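Probable serine protease HTRA3 (Homo sapiens, PDB 2P3W) probably cleaves other proteins as an HtrA-family serine protease, with a PDZ domain that binds a phage-derived peptide ligand through the peptide's C-terminal end. Local coordinates at residues S46-R50 with G51-D55; I59-N63 with G64-V68; L73-A76 with V77-E80. All blocks are in the same frame, centred on the assembly; numbering follows the deposited sequence.

Interaction 1. Residues S46-R50 with G51-D55; sequences SPSQR and GGIQD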
loop_
_atom_site.group_PDB
_atom_site.type_symbol
_atom_site.label_atom_id
_atom_site.label_comp_id
_atom_site.label_asym_id
_atom_site.label_seq_id
_atom_site.Cartn_x
_atom_site.Cartn_y
_atom_site.Cartn_z
ATOM N N SER A 46 -8.076 5.635 -1.019
ATOM C CA SER A 46 -8.654 4.330 -0.783
ATOM C C SER A 46 -9.980 4.410 -0.020
ATOM O O SER A 46 -10.298 5.437 0.593
ATOM C CB SER A 46 -7.693 3.512 0.084
ATOM O OG SER A 46 -7.541 4.136 1.348
ATOM N N PRO A 47 -10.749 3.318 -0.046
ATOM C CA PRO A 47 -11.953 3.253 0.788
ATOM C C PRO A 47 -11.693 3.589 2.261
ATOM O O PRO A 47 -12.504 4.273 2.884
ATOM C CB PRO A 47 -12.405 1.819 0.617
ATOM C CG PRO A 47 -11.935 1.478 -0.744
ATOM C CD PRO A 47 -10.607 2.101 -0.861
ATOM N N SER A 48 -10.583 3.097 2.810
ATOM C CA SER A 48 -10.263 3.322 4.215
ATOM C C SER A 48 -9.944 4.810 4.506
ATOM O O SER A 48 -10.434 5.382 5.493
ATOM C CB SER A 48 -9.168 2.383 4.682
ATOM O OG SER A 48 -9.588 1.032 4.590
ATOM N N GLN A 49 -9.197 5.455 3.613
ATOM C CA GLN A 49 -8.927 6.880 3.776
ATOM C C GLN A 49 -10.224 7.701 3.670
ATOM O O GLN A 49 -10.538 8.541 4.530
ATOM C CB GLN A 49 -7.884 7.361 2.771
ATOM C CG GLN A 49 -7.503 8.823 2.953
ATOM C CD GLN A 49 -6.831 9.127 4.292
ATOM O OE1 GLN A 49 -6.026 8.337 4.805
ATOM N NE2 GLN A 49 -7.119 10.320 4.841
ATOM N N ARG A 50 -11.020 7.421 2.647
ATOM C CA ARG A 50 -12.270 8.160 2.433
ATOM C C ARG A 50 -13.255 7.953 3.589
ATOM O O ARG A 50 -14.027 8.854 3.949
ATOM C CB ARG A 50 -12.924 7.704 1.134
ATOM C CG ARG A 50 -12.153 8.077 -0.127
ATOM C CD ARG A 50 -12.944 7.715 -1.412
ATOM N NE ARG A 50 -13.210 6.297 -1.688
ATOM C CZ ARG A 50 -12.399 5.473 -2.369
ATOM N NH1 ARG A 50 -11.212 5.891 -2.797
ATOM N NH2 ARG A 50 -12.757 4.209 -2.602
ATOM N N GLY A 51 -13.210 6.755 4.164
ATOM C CA GLY A 51 -14.171 6.337 5.183
ATOM C C GLY A 51 -13.825 6.735 6.600
ATOM O O GLY A 51 -14.691 6.631 7.489
ATOM N N GLY A 52 -12.589 7.191 6.824
ATOM C CA GLY A 52 -12.171 7.738 8.134
ATOM C C GLY A 52 -11.251 6.889 8.992
ATOM O O GLY A 52 -10.945 7.246 10.138
ATOM N N ILE A 53 -10.826 5.755 8.470
ATOM C CA ILE A 53 -9.885 4.911 9.185
ATOM C C ILE A 53 -8.503 5.595 9.205
ATOM O O ILE A 53 -8.117 6.282 8.249
ATOM C CB ILE A 53 -9.878 3.507 8.574
ATOM C CG1 ILE A 53 -11.262 2.828 8.879
ATOM C CG2 ILE A 53 -8.707 2.689 9.117
ATOM C CD1 ILE A 53 -11.484 1.502 8.286
ATOM N N GLN A 54 -7.792 5.431 10.319
ATOM C CA GLN A 54 -6.519 6.112 10.567
ATOM C C GLN A 54 -5.489 5.120 11.078
ATOM O O GLN A 54 -5.834 4.129 11.728
ATOM C CB GLN A 54 -6.706 7.230 11.575
ATOM C CG GLN A 54 -7.536 8.369 11.009
ATOM C CD GLN A 54 -8.007 9.377 12.036
ATOM O OE1 GLN A 54 -7.571 9.360 13.200
ATOM N NE2 GLN A 54 -8.883 10.308 11.599
ATOM N N ASP A 55 -4.206 5.378 10.801
ATOM C CA ASP A 55 -3.207 4.453 11.323
ATOM C C ASP A 55 -3.219 4.463 12.859
ATOM O O ASP A 55 -3.557 5.459 13.517
ATOM C CB ASP A 55 -1.818 4.662 10.715
ATOM C CG ASP A 55 -1.338 6.078 10.806
ATOM O OD1 ASP A 55 -1.523 6.716 11.861
ATOM O OD2 ASP A 55 -0.736 6.543 9.826
HETATM O O HOH W 1 -6.039 8.074 7.458
#
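From P47 the chain makes a short helix whose last turn closes on G51, G52 and I53 in a Schellman motif. The N-H of I53 reaches back to S48 O at 3.0 Å, and G51 N bonds P47 O at 2.9 Å. G52 N adds two weak bonds, to S48 O and Q49 O, so S48 O takes two N-H groups as the chain leaves the helix. G52 makes the reversal with a positive phi of 107°, where a side chain would press on the preceding carbonyl; glycine fits this place.

The start of the helix is capped as well. S46 is the N-cap, and its OG accepts from Q49 N at 3.1 Å. P47 suits the first turn, since proline has no N-H to offer and its ring fixes phi near the helical value.

Between the side chains, I53 folds back beside the helix and brings its CB within 4.1 Å of S48 CB. Its outer atoms continue into the core, against F96 and I98 of strand 92-103 and L85 of strand 83-89. The S48 hydroxyl lies beside its own backbone N (chi1 -62°) and bonds I8 O, a use for a small polar residue in a buried place. R50 bends at chi3 and folds its guanidinium back over the start of the helix, where NH2 forms a salt bridge with E101; one face lies against S46 C and P47 N, which sit toward its rim. On the exposed side a single water bridges the two segments, donating to Q49 OE1 at 2.7 Å and to I53 O at 2.9 Å.

Interaction 2. Residues I59-N63 with G64-V68; sequences IVKVN and GRPLV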
loop_
_atom_site.group_PDB
_atom_site.type_symbol
_atom_site.label_atom_id
_atom_site.label_comp_id
_atom_site.label_asym_id
_atom_site.label_seq_id
_atom_site.Cartn_x
_atom_site.Cartn_y
_atom_site.Cartn_z
ATOM N N ILE A 59 -8.961 -2.853 14.305
ATOM C CA ILE A 59 -10.212 -3.351 13.754
ATOM C C ILE A 59 -10.520 -4.630 14.522
ATOM O O ILE A 59 -9.712 -5.574 14.541
ATOM C CB ILE A 59 -10.124 -3.589 12.219
ATOM C CG1 ILE A 59 -9.708 -2.291 11.491
ATOM C CG2 ILE A 59 -11.451 -4.106 11.696
ATOM C CD1 ILE A 59 -9.359 -2.466 10.055
ATOM N N VAL A 60 -11.670 -4.652 15.208
ATOM C CA VAL A 60 -12.032 -5.774 16.066
ATOM C C VAL A 60 -13.202 -6.649 15.592
ATOM O O VAL A 60 -13.294 -7.798 16.001
ATOM C CB VAL A 60 -12.241 -5.320 17.519
ATOM C CG1 VAL A 60 -10.929 -4.709 18.049
ATOM C CG2 VAL A 60 -13.375 -4.320 17.630
ATOM N N LYS A 61 -14.069 -6.124 14.726
ATOM C CA LYS A 61 -15.154 -6.897 14.145
ATOM C C LYS A 61 -15.434 -6.454 12.721
ATOM O O LYS A 61 -15.153 -5.316 12.344
ATOM C CB LYS A 61 -16.443 -6.737 14.959
ATOM C CG LYS A 61 -16.389 -7.366 16.326
ATOM C CD LYS A 61 -17.783 -7.424 16.968
ATOM C CE LYS A 61 -17.750 -8.221 18.269
ATOM N NZ LYS A 61 -17.613 -9.693 18.016
ATOM N N VAL A 62 -15.938 -7.389 11.929
ATOM C CA VAL A 62 -16.428 -7.095 10.584
ATOM C C VAL A 62 -17.817 -7.712 10.446
ATOM O O VAL A 62 -17.997 -8.905 10.694
ATOM C CB VAL A 62 -15.469 -7.606 9.488
ATOM C CG1 VAL A 62 -15.156 -9.098 9.639
ATOM C CG2 VAL A 62 -16.019 -7.325 8.094
ATOM N N ASN A 63 -18.798 -6.876 10.106
ATOM C CA ASN A 63 -20.194 -7.322 9.978
ATOM C C ASN A 63 -20.630 -8.141 11.211
ATOM O O ASN A 63 -21.350 -9.142 11.118
ATOM C CB ASN A 63 -20.377 -8.043 8.625
ATOM C CG ASN A 63 -20.227 -7.093 7.435
ATOM O OD1 ASN A 63 -20.418 -5.877 7.563
ATOM N ND2 ASN A 63 -19.890 -7.634 6.266
ATOM N N GLY A 64 -20.210 -7.680 12.386
ATOM C CA GLY A 64 -20.544 -8.351 13.649
ATOM C C GLY A 64 -19.696 -9.545 14.069
ATOM O O GLY A 64 -19.890 -10.090 15.149
ATOM N N ARG A 65 -18.754 -9.962 13.238
ATOM C CA ARG A 65 -17.924 -11.108 13.541
ATOM C C ARG A 65 -16.588 -10.690 14.113
ATOM O O ARG A 65 -15.920 -9.821 13.550
ATOM C CB ARG A 65 -17.686 -11.916 12.284
ATOM C CG ARG A 65 -18.952 -12.420 11.648
ATOM C CD ARG A 65 -18.637 -13.464 10.617
ATOM N NE ARG A 65 -17.612 -12.968 9.697
ATOM C CZ ARG A 65 -17.839 -12.197 8.641
ATOM N NH1 ARG A 65 -19.072 -11.819 8.319
ATOM N NH2 ARG A 65 -16.815 -11.818 7.893
ATOM N N PRO A 66 -16.156 -11.343 15.203
ATOM C CA PRO A 66 -14.855 -11.017 15.786
ATOM C C PRO A 66 -13.678 -11.296 14.858
ATOM O O PRO A 66 -13.653 -12.316 14.166
ATOM C CB PRO A 66 -14.781 -11.892 17.043
ATOM C CG PRO A 66 -15.817 -12.922 16.882
ATOM C CD PRO A 66 -16.858 -12.404 15.953
ATOM N N LEU A 67 -12.716 -10.378 14.846
ATOM C CA LEU A 67 -11.454 -10.552 14.116
ATOM C C LEU A 67 -10.300 -10.840 15.061
ATOM O O LEU A 67 -10.065 -10.081 16.009
ATOM C CB LEU A 67 -11.140 -9.301 13.298
ATOM C CG LEU A 67 -12.038 -9.111 12.071
ATOM C CD1 LEU A 67 -11.887 -7.732 11.451
ATOM C CD2 LEU A 67 -11.770 -10.191 11.058
ATOM N N VAL A 68 -9.603 -11.950 14.817
ATOM C CA VAL A 68 -8.400 -12.288 15.587
ATOM C C VAL A 68 -7.145 -12.391 14.714
ATOM O O VAL A 68 -6.042 -12.344 15.238
ATOM C CB VAL A 68 -8.591 -13.576 16.415
ATOM C CG1 VAL A 68 -9.793 -13.420 17.356
ATOM C CG2 VAL A 68 -8.764 -14.810 15.513
#
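V62 and R65 exchange two backbone hydrogen bonds, V62 N to R65 O and R65 N to V62 O, both 2.9 Å. Farther from the turn, L67 N gives a nearly straight bond to V60 O at 2.9 Å, while K61 and P66 form the non-hydrogen-bonded pair between, a place where proline's missing N-H costs nothing.

The R65 side chain curls back past V62, so that V62 O lies 3.8 Å above the centre of one guanidinium face. The bend at chi3 (-51°) helps turn that group toward E80, with which it forms a salt bridge. N63 ties the turn to the same residue through ND2, and its OD1 accepts from L84 N.

Around P66 the K61 chain leans over the ring, NZ approaching CD at 3.5 Å. On the face of V62 and R65, next to the charged group, an apolar patch forms: L67 sends CD1 alongside I59 CG2 at 3.7 Å and crosses V62 with CD2 against CG1 at 3.8 Å, giving leucine and two beta-branched residues common buried ground.

N63 and G64 hold the two corners with positive phi, which asparagine and glycine tolerate well; the result is the two-residue beta hairpin with a type I' turn, here built on strand 58-62 of the PDZ sheet, with strand 65-66 as its short second arm.

Interaction 3. Residues L73-A76 with V77-E80; sequences LQEA and VLTE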
loop_
_atom_site.group_PDB
_atom_site.type_symbol
_atom_site.label_atom_id
_atom_site.label_comp_id
_atom_site.label_asym_id
_atom_site.label_seq_id
_atom_site.Cartn_x
_atom_site.Cartn_y
_atom_site.Cartn_z
ATOM N N LEU A 73 -9.615 -10.852 7.814
ATOM C CA LEU A 73 -9.997 -9.583 7.187
ATOM C C LEU A 73 -9.751 -9.657 5.668
ATOM O O LEU A 73 -10.555 -9.182 4.845
ATOM C CB LEU A 73 -9.248 -8.409 7.810
ATOM C CG LEU A 73 -9.623 -7.035 7.231
ATOM C CD1 LEU A 73 -11.143 -6.719 7.335
ATOM C CD2 LEU A 73 -8.775 -6.002 7.955
ATOM N N GLN A 74 -8.629 -10.242 5.287
ATOM C CA GLN A 74 -8.383 -10.515 3.862
ATOM C C GLN A 74 -9.585 -11.246 3.224
ATOM O O GLN A 74 -10.052 -10.872 2.139
ATOM C CB GLN A 74 -7.114 -11.349 3.698
ATOM C CG GLN A 74 -6.650 -11.415 2.263
ATOM C CD GLN A 74 -5.449 -12.307 2.061
ATOM O OE1 GLN A 74 -4.705 -12.602 3.007
ATOM N NE2 GLN A 74 -5.250 -12.759 0.820
ATOM N N GLU A 75 -10.100 -12.273 3.893
ATOM C CA GLU A 75 -11.224 -13.046 3.356
ATOM C C GLU A 75 -12.491 -12.175 3.273
ATOM O O GLU A 75 -13.245 -12.246 2.303
ATOM C CB GLU A 75 -11.475 -14.303 4.203
ATOM C CG GLU A 75 -12.716 -15.125 3.843
ATOM C CD GLU A 75 -12.543 -16.018 2.634
ATOM O OE1 GLU A 75 -11.698 -15.716 1.757
ATOM O OE2 GLU A 75 -13.266 -17.052 2.571
ATOM N N ALA A 76 -12.735 -11.361 4.293
ATOM C CA ALA A 76 -13.898 -10.438 4.257
ATOM C C ALA A 76 -13.824 -9.428 3.115
ATOM O O ALA A 76 -14.813 -9.190 2.420
ATOM C CB ALA A 76 -14.061 -9.739 5.560
ATOM N N VAL A 77 -12.656 -8.837 2.904
ATOM C CA VAL A 77 -12.447 -7.912 1.784
ATOM C C VAL A 77 -12.709 -8.580 0.426
ATOM O O VAL A 77 -13.220 -7.968 -0.493
ATOM C CB VAL A 77 -11.028 -7.325 1.833
ATOM C CG1 VAL A 77 -10.730 -6.534 0.640
ATOM C CG2 VAL A 77 -10.871 -6.464 3.066
ATOM N N LEU A 78 -12.373 -9.844 0.337
ATOM C CA LEU A 78 -12.530 -10.611 -0.894
ATOM C C LEU A 78 -13.970 -10.983 -1.147
ATOM O O LEU A 78 -14.360 -11.177 -2.305
ATOM C CB LEU A 78 -11.687 -11.887 -0.769
ATOM C CG LEU A 78 -11.602 -12.848 -1.950
ATOM C CD1 LEU A 78 -11.029 -12.161 -3.211
ATOM C CD2 LEU A 78 -10.774 -14.065 -1.555
ATOM N N THR A 79 -14.763 -11.106 -0.080
ATOM C CA THR A 79 -16.072 -11.751 -0.187
ATOM C C THR A 79 -17.320 -10.906 0.120
ATOM O O THR A 79 -18.420 -11.235 -0.367
ATOM C CB THR A 79 -16.118 -13.051 0.676
ATOM O OG1 THR A 79 -15.956 -12.733 2.057
ATOM C CG2 THR A 79 -15.018 -14.005 0.275
ATOM N N GLU A 80 -17.173 -9.878 0.943
ATOM C CA GLU A 80 -18.297 -9.094 1.417
ATOM C C GLU A 80 -18.160 -7.632 0.976
ATOM O O GLU A 80 -17.078 -7.129 0.746
ATOM C CB GLU A 80 -18.353 -9.167 2.917
ATOM C CG GLU A 80 -18.654 -10.596 3.395
ATOM C CD GLU A 80 -18.447 -10.727 4.870
ATOM O OE1 GLU A 80 -19.349 -10.318 5.624
ATOM O OE2 GLU A 80 -17.378 -11.251 5.266
#
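V77 N donates to L73 O at 2.9 Å, an almost straight bond (172°) that runs nearly along the C=O axis, as expected inside an alpha-helix. One residue on, L78 N turns to Q74 O at 3.1 Å and makes a second, weak bond to E75 O. The pattern changes where helix 70-79 ends. T79 N is bonded to A76 O three residues back, standing well above the carbonyl plane, whereas E80 N reaches the same oxygen at 2.9 Å. A76 O therefore takes two N-H groups, the last of the helix and the first beyond it.

E75 O is also used by a side chain. T79 has its hydroxyl between the backbone N and the carbonyl carbon (chi1 63°), a torsion that sends OG1 back up the helix to donate to E75 O at 2.8 Å. Threonine serves here because its donor is borne on CB, close enough to reach the preceding turn. Its methyl CG2 meets the carboxylate of E75, whose OE1 lies 3.8 Å from L78 CD2; these groups belong to the exposed side.

E80 is extended beyond CG and runs back along A76, OE2 coming 3.7 Å from the alanine CB, and the small methyl allows this close pass. Its two carboxylate oxygens are satisfied by the hairpin, OE1 by N63 ND2 and OE2 by R65. Q74 OE1 accepts from R110 NE of the second subunit, part of that chain's ligand-bearing tail.

The buried side holds L73 and V77, aligned one turn apart. L73 packs on I10 and M12 of strand 10-14, and V77 on V112, the C-terminal residue of the second subunit, so strand and helix 70-79 together flank the PDZ peptide groove.

Overall arrangement
Along the chain interaction 1 comes first, then interaction 2, then interaction 3, all within one PDZ domain. Helix 47-51 leads by a loop into strand 58-62, the first arm of the hairpin, and the hairpin in turn precedes helix 70-79. Interaction 1 stands apart, its centre about 17 Å from that of interaction 2 and about 16 Å from that of interaction 3, on a side where strands 83-89 and 92-103 meet it. Interactions 2 and 3 touch, with centres about 11 Å apart: hairpin and helix end are held together by polar bonds and by V62 against A76. This union probably helps position the helix that receives the ligand tail of the second subunit.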